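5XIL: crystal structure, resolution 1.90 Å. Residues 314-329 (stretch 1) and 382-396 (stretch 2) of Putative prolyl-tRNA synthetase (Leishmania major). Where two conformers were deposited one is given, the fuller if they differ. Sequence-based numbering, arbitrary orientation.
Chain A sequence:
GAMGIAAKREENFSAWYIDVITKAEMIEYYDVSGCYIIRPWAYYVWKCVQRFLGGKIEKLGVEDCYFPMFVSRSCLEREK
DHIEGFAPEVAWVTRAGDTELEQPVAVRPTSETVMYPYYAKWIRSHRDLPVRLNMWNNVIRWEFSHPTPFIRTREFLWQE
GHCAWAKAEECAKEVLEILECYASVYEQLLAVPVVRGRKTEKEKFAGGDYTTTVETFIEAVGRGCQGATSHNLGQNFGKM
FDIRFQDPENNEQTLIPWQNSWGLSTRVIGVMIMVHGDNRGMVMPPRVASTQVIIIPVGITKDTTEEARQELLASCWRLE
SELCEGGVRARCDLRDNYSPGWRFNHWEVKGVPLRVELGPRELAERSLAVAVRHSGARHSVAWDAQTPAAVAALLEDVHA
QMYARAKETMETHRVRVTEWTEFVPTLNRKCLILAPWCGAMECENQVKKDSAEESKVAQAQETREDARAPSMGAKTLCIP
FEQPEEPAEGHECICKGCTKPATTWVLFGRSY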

# COMPACT_ATOMS: atom_id res chain seq x y z
N ALA A 314 0.43 19.93 30.31
CA ALA A 314 1.77 19.52 29.99
C ALA A 314 2.02 18.04 30.27
O ALA A 314 2.75 17.37 29.54
CB ALA A 314 2.77 20.35 30.79
N SER A 315 1.48 17.56 31.38
CA SER A 315 1.61 16.16 31.72
C SER A 315 0.85 15.27 30.67
O SER A 315 1.29 14.17 30.38
CB SER A 315 1.15 15.91 33.16
OG SER A 315 -0.27 15.83 33.26
N CYS A 316 -0.26 15.77 30.11
CA CYS A 316 -0.97 15.03 29.06
C CYS A 316 -0.10 14.86 27.82
O CYS A 316 0.06 13.78 27.28
CB CYS A 316 -2.26 15.73 28.70
SG CYS A 316 -3.55 15.67 29.94
N TRP A 317 0.53 15.94 27.42
CA TRP A 317 1.44 15.94 26.31
C TRP A 317 2.62 15.04 26.60
O TRP A 317 3.06 14.33 25.78
CB TRP A 317 1.97 17.35 26.05
CG TRP A 317 1.02 18.28 25.40
CD1 TRP A 317 0.72 19.52 25.80
CD2 TRP A 317 0.26 18.04 24.21
NE1 TRP A 317 -0.18 20.10 24.95
CE2 TRP A 317 -0.48 19.20 23.96
N ARG A 318 3.13 15.10 27.80
CA ARG A 318 4.24 14.27 28.11
C ARG A 318 3.90 12.79 28.04
O ARG A 318 4.70 11.96 27.62
CB ARG A 318 4.72 14.60 29.52
CG ARG A 318 5.90 13.78 29.99
CD ARG A 318 6.58 14.50 31.16
NE ARG A 318 5.79 14.53 32.41
CZ ARG A 318 5.16 15.59 32.95
NH1 ARG A 318 5.16 16.80 32.37
NH2 ARG A 318 4.50 15.44 34.12
N LEU A 319 2.76 12.46 28.57
CA LEU A 319 2.28 11.09 28.53
C LEU A 319 2.13 10.60 27.09
O LEU A 319 2.57 9.52 26.72
CB LEU A 319 0.99 10.96 29.34
CG LEU A 319 0.35 9.54 29.27
CD1 LEU A 319 1.33 8.53 29.85
CD2 LEU A 319 -0.98 9.39 29.98
N GLU A 320 1.53 11.42 26.28
CA GLU A 320 1.37 11.14 24.87
C GLU A 320 2.71 10.80 24.26
O GLU A 320 2.87 9.81 23.52
CB GLU A 320 0.77 12.32 24.16
CG GLU A 320 0.57 12.05 22.68
CD GLU A 320 0.05 13.24 21.90
OE1 GLU A 320 -0.59 14.18 22.42
OE2 GLU A 320 0.26 13.20 20.71
N SER A 321 3.69 11.63 24.58
CA SER A 321 5.01 11.48 24.01
C SER A 321 5.66 10.19 24.45
O SER A 321 6.29 9.51 23.65
CB SER A 321 5.87 12.72 24.28
OG SER A 321 7.16 12.39 23.78
N GLU A 322 5.53 9.85 25.73
CA GLU A 322 6.14 8.67 26.29
C GLU A 322 5.48 7.41 25.68
O GLU A 322 6.14 6.42 25.33
CB GLU A 322 5.92 8.62 27.80
CG GLU A 322 6.72 9.71 28.55
CD GLU A 322 6.42 9.82 30.04
OE1 GLU A 322 5.69 8.97 30.59
OE2 GLU A 322 6.92 10.79 30.69
N LEU A 323 4.16 7.46 25.57
CA LEU A 323 3.51 6.25 24.98
C LEU A 323 3.92 6.02 23.52
O LEU A 323 4.22 4.88 23.09
CB LEU A 323 2.02 6.34 25.16
CG LEU A 323 1.47 6.30 26.57
CD1 LEU A 323 -0.02 6.50 26.54
CD2 LEU A 323 1.75 5.00 27.24
N CYS A 324 3.99 7.09 22.76
CA CYS A 324 4.27 6.98 21.31
C CYS A 324 5.71 6.51 21.09
O CYS A 324 6.01 5.66 20.24
CB CYS A 324 3.96 8.31 20.60
SG CYS A 324 2.25 8.83 20.47
N GLU A 325 6.61 6.96 21.96
CA GLU A 325 7.99 6.52 21.94
C GLU A 325 8.09 5.04 22.23
O GLU A 325 8.96 4.39 21.70
CB GLU A 325 8.87 7.32 22.95
CG GLU A 325 10.36 7.04 22.80
CD GLU A 325 10.96 7.56 21.48
OE1 GLU A 325 10.39 8.48 20.84
OE2 GLU A 325 12.04 7.05 21.09
N GLY A 326 7.17 4.50 23.02
CA GLY A 326 7.08 3.09 23.30
C GLY A 326 6.24 2.31 22.30
O GLY A 326 5.94 1.16 22.52
N GLY A 327 5.81 2.94 21.20
CA GLY A 327 5.12 2.20 20.14
C GLY A 327 3.60 2.26 20.21
O GLY A 327 2.95 1.68 19.37
N VAL A 328 3.02 2.93 21.22
CA VAL A 328 1.57 2.95 21.40
C VAL A 328 1.04 4.16 20.69
O VAL A 328 1.66 5.23 20.77
CB VAL A 328 1.22 3.11 22.89
CG1 VAL A 328 -0.29 3.40 23.08
CG2 VAL A 328 1.72 1.89 23.67
N ARG A 329 -0.06 4.01 19.95
CA ARG A 329 -0.65 5.13 19.23
C ARG A 329 -1.52 5.93 20.19
O ARG A 329 -2.70 5.62 20.37
CB ARG A 329 -1.48 4.63 18.05
CG ARG A 329 -0.66 4.04 16.92
CD ARG A 329 -1.49 3.87 15.66
NE ARG A 329 -2.38 2.71 15.74
CZ ARG A 329 -1.97 1.45 15.77
NH1 ARG A 329 -0.67 1.17 15.73
NH2 ARG A 329 -2.85 0.46 15.85
N ALA A 382 0.32 2.48 36.79
CA ALA A 382 1.43 3.32 37.33
C ALA A 382 2.06 4.14 36.22
O ALA A 382 2.29 3.63 35.08
CB ALA A 382 2.48 2.43 38.00
N TRP A 383 2.36 5.41 36.51
CA TRP A 383 2.99 6.27 35.58
C TRP A 383 4.44 6.41 35.90
O TRP A 383 4.80 7.13 36.86
CB TRP A 383 2.30 7.60 35.54
CG TRP A 383 2.77 8.50 34.46
CD1 TRP A 383 3.66 8.22 33.46
CD2 TRP A 383 2.34 9.82 34.24
NE1 TRP A 383 3.84 9.30 32.67
CE2 TRP A 383 3.00 10.28 33.08
CE3 TRP A 383 1.45 10.65 34.89
CZ2 TRP A 383 2.85 11.58 32.61
CZ3 TRP A 383 1.25 11.91 34.39
CH2 TRP A 383 1.97 12.38 33.26
N ASP A 384 5.25 5.70 35.13
CA ASP A 384 6.68 5.53 35.36
C ASP A 384 7.30 4.97 34.07
O ASP A 384 6.65 5.00 33.00
CB ASP A 384 6.93 4.66 36.61
CG ASP A 384 6.28 3.26 36.52
OD1 ASP A 384 6.22 2.64 35.43
OD2 ASP A 384 5.84 2.81 37.56
N ALA A 385 8.55 4.52 34.15
CA ALA A 385 9.30 3.96 33.03
C ALA A 385 8.61 2.74 32.34
O ALA A 385 8.92 2.42 31.19
CB ALA A 385 10.71 3.54 33.48
N GLN A 386 7.77 2.06 33.07
CA GLN A 386 7.13 0.84 32.59
C GLN A 386 5.79 1.10 31.92
O GLN A 386 5.18 0.15 31.37
CB GLN A 386 6.87 -0.11 33.73
CG GLN A 386 8.07 -0.92 34.12
CD GLN A 386 9.07 -0.08 34.90
OE1 GLN A 386 8.71 0.59 35.88
NE2 GLN A 386 10.32 -0.13 34.48
N THR A 387 5.33 2.35 31.95
CA THR A 387 3.97 2.65 31.48
C THR A 387 3.74 2.23 29.97
O THR A 387 2.71 1.60 29.67
CB THR A 387 3.61 4.13 31.68
OG1 THR A 387 3.84 4.53 33.04
CG2 THR A 387 2.13 4.40 31.29
N PRO A 388 4.62 2.62 29.06
CA PRO A 388 4.36 2.20 27.68
C PRO A 388 4.24 0.68 27.47
O PRO A 388 3.32 0.20 26.77
CB PRO A 388 5.49 2.87 26.88
CG PRO A 388 6.02 3.96 27.78
CD PRO A 388 5.83 3.44 29.16
N ALA A 389 5.10 -0.12 28.10
CA ALA A 389 4.98 -1.54 27.98
C ALA A 389 3.72 -2.02 28.64
O ALA A 389 3.11 -2.99 28.17
CB ALA A 389 6.21 -2.30 28.56
N ALA A 390 3.37 -1.45 29.79
CA ALA A 390 2.19 -1.89 30.50
C ALA A 390 0.92 -1.62 29.65
O ALA A 390 0.03 -2.46 29.59
CB ALA A 390 2.05 -1.19 31.82
N VAL A 391 0.87 -0.45 29.03
CA VAL A 391 -0.28 -0.07 28.20
C VAL A 391 -0.28 -0.96 26.94
O VAL A 391 -1.34 -1.39 26.50
CB VAL A 391 -0.19 1.41 27.83
CG1 VAL A 391 -1.26 1.79 26.78
CG2 VAL A 391 -0.44 2.22 29.10
N ALA A 392 0.88 -1.20 26.35
CA ALA A 392 0.93 -2.08 25.19
C ALA A 392 0.46 -3.45 25.58
O ALA A 392 -0.26 -4.14 24.78
CB ALA A 392 2.32 -2.12 24.61
N ALA A 393 0.79 -3.92 26.79
CA ALA A 393 0.28 -5.23 27.19
C ALA A 393 -1.22 -5.23 27.41
O ALA A 393 -1.91 -6.21 27.09
CB ALA A 393 1.00 -5.84 28.39
N LEU A 394 -1.74 -4.16 28.00
CA LEU A 394 -3.15 -4.06 28.15
C LEU A 394 -3.90 -4.05 26.77
O LEU A 394 -4.99 -4.66 26.66
CB LEU A 394 -3.51 -2.80 28.87
CG LEU A 394 -4.96 -2.53 29.13
CD1 LEU A 394 -5.70 -3.73 29.67
CD2 LEU A 394 -5.00 -1.34 30.10
N LEU A 395 -3.32 -3.37 25.80
CA LEU A 395 -3.87 -3.45 24.41
C LEU A 395 -3.83 -4.87 23.84
O LEU A 395 -4.72 -5.29 23.10
CB LEU A 395 -3.16 -2.48 23.51
CG LEU A 395 -3.48 -1.03 23.77
CD1 LEU A 395 -2.39 -0.21 23.04
CD2 LEU A 395 -4.91 -0.61 23.38
N GLU A 396 -2.85 -5.70 24.19
CA GLU A 396 -2.85 -7.06 23.70
C GLU A 396 -3.90 -7.85 24.40
O GLU A 396 -4.53 -8.73 23.80
CB GLU A 396 -1.45 -7.71 23.82
CG GLU A 396 -0.52 -7.23 22.74
CD GLU A 396 -0.94 -7.76 21.35
OE1 GLU A 396 -0.70 -8.94 21.05
OE2 GLU A 396 -1.52 -7.02 20.55
O HOH W 1 6.10 6.56 30.61

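This is a mostly apolar contact between two steeply crossed helices and their flanking loops, with a single direct hydrogen bond, from a tryptophan to a glutamate. The helix of stretch 1 and the helix of stretch 2 approach to 8.8 Å between their axes. Their N-to-C directions differ by 70°, so the contact does not run the full length of both helices. The loops extend it: Trp383 lies before the second helix, and Val328 lies after the first. The backbones come nearest at Leu323 and Pro388, whose CA atoms are 4.9 Å apart. Together the two stretches bury 531 Å².

Trp383 has the largest covered area of any residue here. Its CB points sideways, but the indole reaches back to the first helix. Leu319 packs against it. Leu319 CD1 lies over one face of the indole, 4.2 Å from the centroid of the five-membered ring, a CH-pi contact. Leu319 CB is 3.8 Å from Trp383 CZ2. The far end of the indole meets Ser315, with Ser315 CB 3.6 Å from Trp383 CH2. Arg318 adds a looser contact, with Arg318 NH2 4.1 Å from Trp383 CH2.

The indole also carries a polar N-H, which needs an acceptor in this buried setting. Glu322 supplies it. Trp383 NE1 donates to Glu322 OE1 at 2.8 Å, with an N-H...acceptor angle of 164°. The carboxylate oxygen lies near the ring plane, where the N-H points. The same oxygen, Glu322 OE1, accepts from water 1, whose O is 2.4 Å away, a very short distance. That water also donates to Asp384 O, 2.9 Å from its O, and so bridges the stretches beside the direct bond.

The turn between Trp383 and the second helix is held locally. Asp384 to Thr387 form a type I beta turn. Asp384 OD1 accepts a capping bond from Gln386 N at 2.9 Å, and Asp384 N donates to Thr387 OG1 at 2.8 Å. Thr387 still presents its methyl to the first helix, with Thr387 CG2 4.1 Å from Leu323 CD2.

Leu323 and Pro388 lie at the middle of the contact. The end of Leu323 comes nearer the second helix than its sideways CB direction suggests. Leu323 CD2 is 3.9 Å from Pro388 CA and 4.0 Å from Val391 CG2. Pro388 CG is 3.5 Å from Glu322 O. Pro388 also packs on Gly326, the first residue to leave helical geometry, with Pro388 CB 3.9 Å from Gly326 CA. An ideal CB on Gly326 would lie 2.4 Å from Pro388 CB, a clash, so the glycine allows this close approach.

Val328 completes the contact. Its CB points toward the second helix. Val328 CG1 is 4.2 Å from both Val391 CG1 and Leu395 CD1, while Val328 CG2 is 4.2 Å from Ala392 CB. These are van der Waals contacts between apolar groups.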